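PDB 3O6N: APL1 from Anopheles gambiae, which probably pairs with the leucine-rich repeat protein LRIM1 in a heterodimer that regulates complement-like immunity in the mosquito. Local coordinates for residues 82-86 with 87-91; 361-364 with 365-369. All coordinates share one frame; numbering follows the deposited sequence. Where two conformers were deposited one is given.

Contact 1: residues 82-86 with 87-91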
ATOM      1  N   GLU A  82      15.116 -22.700  -3.015  1.00 18.92           N
ATOM      2  CA  GLU A  82      14.349 -23.186  -1.874  1.00 20.42           C
ATOM      3  C   GLU A  82      15.124 -23.055  -0.570  1.00 22.39           C
ATOM      4  O   GLU A  82      14.533 -22.926   0.500  1.00 24.04           O
ATOM      5  CB  GLU A  82      13.946 -24.642  -2.083  1.00 19.89           C
ATOM      6  CG  GLU A  82      13.052 -24.852  -3.281  1.00 18.60           C
ATOM      7  CD  GLU A  82      12.740 -26.312  -3.518  1.00 28.23           C
ATOM      8  OE1 GLU A  82      12.365 -27.007  -2.549  1.00 32.14           O
ATOM      9  OE2 GLU A  82      12.880 -26.764  -4.675  1.00 26.02           O
ATOM     10  N   GLU A  83      16.449 -23.098  -0.662  0.51 21.90           N
ATOM     11  CA  GLU A  83      17.296 -22.992   0.519  0.51 24.58           C
ATOM     12  C   GLU A  83      18.576 -22.219   0.220  0.51 26.41           C
ATOM     13  O   GLU A  83      19.081 -22.243  -0.904  0.51 25.17           O
ATOM     14  CB  GLU A  83      17.637 -24.381   1.069  0.51 26.46           C
ATOM     15  CG  GLU A  83      18.556 -24.357   2.285  0.51 29.45           C
ATOM     16  CD  GLU A  83      18.806 -25.737   2.861  0.51 37.97           C
ATOM     17  OE1 GLU A  83      17.961 -26.632   2.649  0.51 39.10           O
ATOM     18  OE2 GLU A  83      19.849 -25.926   3.522  0.51 41.87           O
ATOM     19  N   ILE A  84      19.088 -21.533   1.235  1.00 25.01           N
ATOM     20  CA  ILE A  84      20.334 -20.790   1.120  1.00 23.96           C
ATOM     21  C   ILE A  84      21.392 -21.487   1.962  1.00 23.51           C
ATOM     22  O   ILE A  84      21.181 -21.700   3.153  1.00 21.84           O
ATOM     23  CB  ILE A  84      20.173 -19.362   1.675  1.00 25.82           C
ATOM     24  CG1 ILE A  84      19.137 -18.575   0.875  1.00 22.16           C
ATOM     25  CG2 ILE A  84      21.517 -18.638   1.691  1.00 28.59           C
ATOM     26  CD1 ILE A  84      18.811 -17.220   1.485  1.00 23.96           C
ATOM     27  N   ASP A  85      22.522 -21.848   1.359  1.00 22.25           N
ATOM     28  CA  ASP A  85      23.600 -22.467   2.127  1.00 22.64           C
ATOM     29  C   ASP A  85      23.995 -21.547   3.270  1.00 23.05           C
ATOM     30  O   ASP A  85      24.066 -20.334   3.098  1.00 22.18           O
ATOM     31  CB  ASP A  85      24.816 -22.755   1.247  1.00 23.32           C
ATOM     32  CG  ASP A  85      25.910 -23.490   1.997  1.00 35.03           C
ATOM     33  OD1 ASP A  85      25.841 -24.735   2.077  1.00 39.01           O
ATOM     34  OD2 ASP A  85      26.836 -22.828   2.516  1.00 33.75           O
ATOM     35  N   THR A  86      24.255 -22.126   4.436  1.00 25.92           N
ATOM     36  CA  THR A  86      24.539 -21.335   5.631  1.00 30.87           C
ATOM     37  C   THR A  86      25.604 -20.261   5.398  1.00 27.89           C
ATOM     38  O   THR A  86      25.471 -19.134   5.873  1.00 31.35           O
ATOM     39  CB  THR A  86      24.974 -22.230   6.810  1.00 38.63           C
ATOM     40  OG1 THR A  86      23.918 -23.142   7.131  1.00 36.42           O
ATOM     41  CG2 THR A  86      25.298 -21.382   8.032  1.00 38.91           C
ATOM     42  N   TYR A  87      26.654 -20.608   4.660  1.00 24.70           N
ATOM     43  CA  TYR A  87      27.763 -19.680   4.459  1.00 25.18           C
ATOM     44  C   TYR A  87      27.775 -19.031   3.079  1.00 24.63           C
ATOM     45  O   TYR A  87      28.795 -18.491   2.649  1.00 24.35           O
ATOM     46  CB  TYR A  87      29.090 -20.377   4.762  1.00 32.62           C
ATOM     47  CG  TYR A  87      29.097 -20.970   6.149  1.00 36.55           C
ATOM     48  CD1 TYR A  87      29.136 -20.150   7.268  1.00 41.80           C
ATOM     49  CD2 TYR A  87      29.029 -22.343   6.342  1.00 36.18           C
ATOM     50  CE1 TYR A  87      29.125 -20.678   8.543  1.00 47.05           C
ATOM     51  CE2 TYR A  87      29.020 -22.883   7.615  1.00 42.26           C
ATOM     52  CZ  TYR A  87      29.068 -22.045   8.712  1.00 49.53           C
ATOM     53  OH  TYR A  87      29.059 -22.572   9.983  1.00 53.46           O
ATOM     54  N   ALA A  88      26.631 -19.061   2.403  1.00 23.16           N
ATOM     55  CA  ALA A  88      26.515 -18.498   1.062  1.00 22.80           C
ATOM     56  C   ALA A  88      27.001 -17.051   0.988  1.00 25.12           C
ATOM     57  O   ALA A  88      27.603 -16.646  -0.007  1.00 26.80           O
ATOM     58  CB  ALA A  88      25.074 -18.600   0.560  1.00 21.72           C
ATOM     59  N   PHE A  89      26.744 -16.276   2.038  1.00 19.85           N
ATOM     60  CA  PHE A  89      27.115 -14.863   2.040  1.00 20.86           C
ATOM     61  C   PHE A  89      28.297 -14.534   2.953  1.00 25.07           C
ATOM     62  O   PHE A  89      28.407 -13.417   3.464  1.00 26.62           O
ATOM     63  CB  PHE A  89      25.901 -13.993   2.387  1.00 19.95           C
ATOM     64  CG  PHE A  89      24.825 -14.014   1.335  1.00 18.65           C
ATOM     65  CD1 PHE A  89      24.812 -13.070   0.321  1.00 18.91           C
ATOM     66  CD2 PHE A  89      23.834 -14.980   1.357  1.00 23.39           C
ATOM     67  CE1 PHE A  89      23.826 -13.087  -0.653  1.00 19.48           C
ATOM     68  CE2 PHE A  89      22.841 -15.004   0.387  1.00 18.02           C
ATOM     69  CZ  PHE A  89      22.839 -14.055  -0.618  1.00 21.57           C
ATOM     70  N   ALA A  90      29.187 -15.504   3.135  1.00 27.57           N
ATOM     71  CA  ALA A  90      30.378 -15.307   3.959  1.00 33.28           C
ATOM     72  C   ALA A  90      31.316 -14.248   3.375  1.00 33.57           C
ATOM     73  O   ALA A  90      31.852 -13.414   4.104  1.00 33.11           O
ATOM     74  CB  ALA A  90      31.117 -16.630   4.148  1.00 31.68           C
ATOM     75  N   TYR A  91      31.504 -14.283   2.057  1.00 35.13           N
ATOM     76  CA  TYR A  91      32.372 -13.324   1.375  1.00 38.49           C
ATOM     77  C   TYR A  91      31.570 -12.287   0.591  1.00 40.57           C
ATOM     78  O   TYR A  91      31.930 -11.938  -0.532  1.00 42.75           O
ATOM     79  CB  TYR A  91      33.321 -14.051   0.417  1.00 44.69           C
ATOM     80  CG  TYR A  91      34.335 -14.946   1.095  1.00 51.83           C
ATOM     81  CD1 TYR A  91      35.636 -14.511   1.316  1.00 57.15           C
ATOM     82  CD2 TYR A  91      33.994 -16.227   1.510  1.00 55.00           C
ATOM     83  CE1 TYR A  91      36.567 -15.326   1.933  1.00 60.60           C
ATOM     84  CE2 TYR A  91      34.918 -17.048   2.129  1.00 59.26           C
ATOM     85  CZ  TYR A  91      36.203 -16.593   2.337  1.00 61.99           C
ATOM     86  OH  TYR A  91      37.127 -17.407   2.951  1.00 64.60           O
TER
HETATM   87  O   HOH W   1      25.820 -16.723   4.696  1.00 30.76           O
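Residues 82-91 carry one coil of the leucine-rich repeat solenoid out of its short strand 83-84 and into a pair of overlapping type I turns, and Asp-85 and Ala-88 close the first of these. Ala-88 N donates to Asp-85 O at 2.9 Å, with a nearly straight N-H...O angle of 163°. The side chain of Asp-85 adds a second grip: its OD2 accepts from Tyr-87 N at 3.1 Å, which makes an Asx turn inside the beta turn. CG lies anti to the backbone N (chi1 -176°), beside the carbonyl carbon, which tips the carboxylate forward, toward the amide two residues on. That amide comes from above the carboxylate plane, 43° out of it. The other oxygen, OD1, faces Lys-59 of the preceding coil in a long, weak ion pair.

The second turn is closed by Ala-90 N and Tyr-87 O, 3.1 Å apart. Between the two, a water does the work of a direct bond, donating to Thr-86 O at 2.7 Å and accepting from Phe-89 N at 2.8 Å. On the outer side, Thr-86 and Tyr-87 run alongside each other, and methyl CG2 of Thr-86 sits over the middle of the Tyr-87 ring, 3.8 Å from its centroid and close to the ring normal, a CH-pi contact.

The inner side is apolar. CG2 of Ile-84 meets Ala-88 CB at 3.7 Å and also reaches the edge of the Phe-89 ring, 4.1 Å from CE2, the two side chains crossing at about a right angle. Phe-89 further packs on Leu-65 of helix 63-67 and on Val-112. The Ile-84 and Phe-89 spacing is consistent with the inward-facing aliphatic and phenylalanine positions found in the variable half of many leucine-rich repeats.

Contact 2: residues 361-364 with 365-369; sequences RNVA and RPAVD. With NAG (2-acetamido-2-deoxy-beta-D-glucopyranose), chain D.
A cis peptide bond joins Arg-365 to Pro-366 in the middle of a tight loop that Ala-364 and Val-368 close across it. Val-368 N donates to Ala-364 O at 2.8 Å; the N-H...O angle of 175° is almost linear, although the donor is tilted 34° from the carbonyl plane. A bond from residue i+4 back to the carbonyl of residue i makes this an alpha-turn, with the cis bond inside its ring. Two side-chain carbons also approach the acceptor: Ala-367 CB stands 3.3 Å from Ala-364 O, and Val-368 CG2 lies 3.6 Å from the same oxygen. The amide of Ala-367 is near as well but badly angled for bonding.

Behind the turn, Val-363 spreads its two methyls over its partners. Its chi1 of 75° sets CG1 between the backbone N and the carbonyl carbon, where it meets Val-368 CG2 at 4.1 Å, while CG2 touches Ala-367 CB at the same separation of 4.1 Å. The loop belongs to the disulfide-bonded C-terminal cap of the solenoid, held by Cys-353 with Cys-387 and Cys-375 with Cys-386. Backbone hydrogen bonds of Ala-367 and Asp-369 with Leu-344 lay it against strand 343-345, the last of the repeat strands.

Arg-365 is extended from CG to NE, and one face of its guanidinium rests on Val-368 CG1, which stands 3.7 Å above the plane toward the rim. NH1 and NH2 are fixed by the carbonyl oxygens of His-383 and Asp-370, respectively. At the far end Asp-369 OD1 accepts a weak bond from N2 of the N-acetylglucosamine at 3.4 Å, a sugar probably linked to Asn-343 and also hydrogen-bonded to Tyr-324 OH.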
ATOM      1  N   ARG A 361     -31.571  21.547 -13.953  1.00 19.49           N
ATOM      2  CA  ARG A 361     -31.462  22.869 -14.558  1.00 16.58           C
ATOM      3  C   ARG A 361     -29.989  23.274 -14.654  1.00 20.49           C
ATOM      4  O   ARG A 361     -29.617  24.115 -15.477  1.00 20.28           O
ATOM      5  CB  ARG A 361     -32.241  23.907 -13.743  1.00 19.29           C
ATOM      6  CG  ARG A 361     -33.745  23.664 -13.699  1.00 20.52           C
ATOM      7  CD  ARG A 361     -34.454  24.795 -12.963  1.00 22.21           C
ATOM      8  NE  ARG A 361     -34.392  26.049 -13.711  1.00 23.65           N
ATOM      9  CZ  ARG A 361     -34.641  27.246 -13.190  1.00 34.91           C
ATOM     10  NH1 ARG A 361     -34.960  27.361 -11.910  1.00 37.20           N
ATOM     11  NH2 ARG A 361     -34.564  28.330 -13.949  1.00 36.19           N
ATOM     12  N   ASN A 362     -29.154  22.661 -13.816  1.00 14.62           N
ATOM     13  CA  ASN A 362     -27.740  23.041 -13.716  1.00 15.29           C
ATOM     14  C   ASN A 362     -26.733  21.939 -14.031  1.00 20.70           C
ATOM     15  O   ASN A 362     -25.531  22.194 -14.097  1.00 19.18           O
ATOM     16  CB  ASN A 362     -27.441  23.612 -12.329  1.00 17.84           C
ATOM     17  CG  ASN A 362     -28.194  24.893 -12.059  1.00 23.18           C
ATOM     18  OD1 ASN A 362     -28.323  25.746 -12.938  1.00 28.31           O
ATOM     19  ND2 ASN A 362     -28.703  25.034 -10.844  1.00 24.44           N
ATOM     20  N   VAL A 363     -27.211  20.714 -14.204  1.00 17.90           N
ATOM     21  CA  VAL A 363     -26.323  19.606 -14.545  1.00 15.44           C
ATOM     22  C   VAL A 363     -27.089  18.605 -15.404  1.00 20.42           C
ATOM     23  O   VAL A 363     -28.315  18.526 -15.331  1.00 19.62           O
ATOM     24  CB  VAL A 363     -25.758  18.922 -13.279  1.00 17.69           C
ATOM     25  CG1 VAL A 363     -26.811  18.050 -12.619  1.00 18.14           C
ATOM     26  CG2 VAL A 363     -24.500  18.107 -13.608  1.00 18.04           C
ATOM     27  N   ALA A 364     -26.366  17.858 -16.230  1.00 16.54           N
ATOM     28  CA  ALA A 364     -26.992  16.877 -17.109  1.00 18.93           C
ATOM     29  C   ALA A 364     -26.003  15.787 -17.495  1.00 16.76           C
ATOM     30  O   ALA A 364     -24.927  15.677 -16.907  1.00 18.01           O
ATOM     31  CB  ALA A 364     -27.553  17.556 -18.351  1.00 19.01           C
ATOM     32  N   ARG A 365     -26.376  14.980 -18.479  1.00 19.41           N
ATOM     33  CA  ARG A 365     -25.491  13.939 -18.977  1.00 18.95           C
ATOM     34  C   ARG A 365     -24.666  14.478 -20.136  1.00 19.73           C
ATOM     35  O   ARG A 365     -25.146  15.300 -20.911  1.00 20.75           O
ATOM     36  CB  ARG A 365     -26.298  12.704 -19.381  1.00 18.44           C
ATOM     37  CG  ARG A 365     -27.034  12.103 -18.195  1.00 18.40           C
ATOM     38  CD  ARG A 365     -27.755  10.809 -18.515  1.00 16.52           C
ATOM     39  NE  ARG A 365     -28.215  10.189 -17.276  1.00 19.21           N
ATOM     40  CZ  ARG A 365     -29.284  10.585 -16.593  1.00 24.79           C
ATOM     41  NH1 ARG A 365     -30.019  11.599 -17.039  1.00 22.80           N
ATOM     42  NH2 ARG A 365     -29.620   9.969 -15.467  1.00 17.29           N
ATOM     43  N   PRO A 366     -23.421  13.997 -20.276  1.00 17.00           N
ATOM     44  CA  PRO A 366     -22.862  12.867 -19.529  1.00 18.76           C
ATOM     45  C   PRO A 366     -22.117  13.210 -18.229  1.00 18.41           C
ATOM     46  O   PRO A 366     -21.474  12.318 -17.681  1.00 16.53           O
ATOM     47  CB  PRO A 366     -21.876  12.263 -20.534  1.00 21.76           C
ATOM     48  CG  PRO A 366     -21.364  13.460 -21.276  1.00 20.81           C
ATOM     49  CD  PRO A 366     -22.524  14.433 -21.362  1.00 18.39           C
ATOM     50  N   ALA A 367     -22.188  14.446 -17.746  1.00 18.63           N
ATOM     51  CA  ALA A 367     -21.589  14.764 -16.446  1.00 19.82           C
ATOM     52  C   ALA A 367     -22.184  13.827 -15.400  1.00 21.62           C
ATOM     53  O   ALA A 367     -21.460  13.185 -14.636  1.00 20.26           O
ATOM     54  CB  ALA A 367     -21.821  16.217 -16.073  1.00 21.13           C
ATOM     55  N   VAL A 368     -23.514  13.752 -15.377  1.00 16.03           N
ATOM     56  CA  VAL A 368     -24.206  12.704 -14.640  1.00 12.76           C
ATOM     57  C   VAL A 368     -23.890  11.379 -15.316  1.00 16.73           C
ATOM     58  O   VAL A 368     -24.259  11.153 -16.469  1.00 17.05           O
ATOM     59  CB  VAL A 368     -25.727  12.937 -14.608  1.00 16.64           C
ATOM     60  CG1 VAL A 368     -26.431  11.750 -13.964  1.00 14.58           C
ATOM     61  CG2 VAL A 368     -26.044  14.228 -13.847  1.00 16.42           C
ATOM     62  N   ASP A 369     -23.203  10.504 -14.592  1.00 15.69           N
ATOM     63  CA  ASP A 369     -22.590   9.325 -15.198  1.00 16.67           C
ATOM     64  C   ASP A 369     -23.506   8.111 -15.228  1.00 18.93           C
ATOM     65  O   ASP A 369     -23.238   7.146 -15.948  1.00 20.75           O
ATOM     66  CB  ASP A 369     -21.298   8.973 -14.456  1.00 16.69           C
ATOM     67  CG  ASP A 369     -20.522   7.864 -15.136  1.00 26.70           C
ATOM     68  OD1 ASP A 369     -20.063   8.079 -16.276  1.00 28.07           O
ATOM     69  OD2 ASP A 369     -20.370   6.782 -14.532  1.00 29.21           O
TER
HETATM   70  C1  NAG D1004     -17.148   9.112 -13.638  1.00 48.40           C
HETATM   71  C2  NAG D1004     -16.312   8.494 -14.759  1.00 54.92           C
HETATM   72  C3  NAG D1004     -16.385   6.971 -14.770  1.00 58.68           C
HETATM   73  C4  NAG D1004     -16.216   6.394 -13.372  1.00 60.35           C
HETATM   74  C5  NAG D1004     -17.138   7.096 -12.383  1.00 59.83           C
HETATM   75  C6  NAG D1004     -16.920   6.559 -10.973  1.00 63.43           C
HETATM   76  C7  NAG D1004     -15.990   9.794 -16.784  1.00 62.06           C
HETATM   77  C8  NAG D1004     -16.623  10.376 -18.013  1.00 62.52           C
HETATM   78  N2  NAG D1004     -16.759   9.003 -16.040  1.00 58.77           N
HETATM   79  O3  NAG D1004     -15.370   6.462 -15.605  1.00 59.62           O
HETATM   80  O4  NAG D1004     -16.511   5.015 -13.397  1.00 61.69           O
HETATM   81  O5  NAG D1004     -16.896   8.487 -12.396  1.00 53.85           O
HETATM   82  O6  NAG D1004     -18.064   5.847 -10.552  1.00 65.64           O
HETATM   83  O7  NAG D1004     -14.820  10.050 -16.503  1.00 63.50           O

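Contacts 1 and 2 do not touch: their centres lie 64 Å apart and their nearest atoms about 47 Å, on opposite sides of the chain's centre. Contact 1 comes first along the chain, in an early coil whose strand 83-84 pairs in parallel with strand 59-60, whereas contact 2 lies beyond the final repeat strand, 343-345. Both are local loops closed by a backbone bond and backed by aliphatic side chains. Of the two, it is contact 2 that borders the N-acetylglucosamine that Tyr-324 also holds. Any link between them runs through the intervening coils.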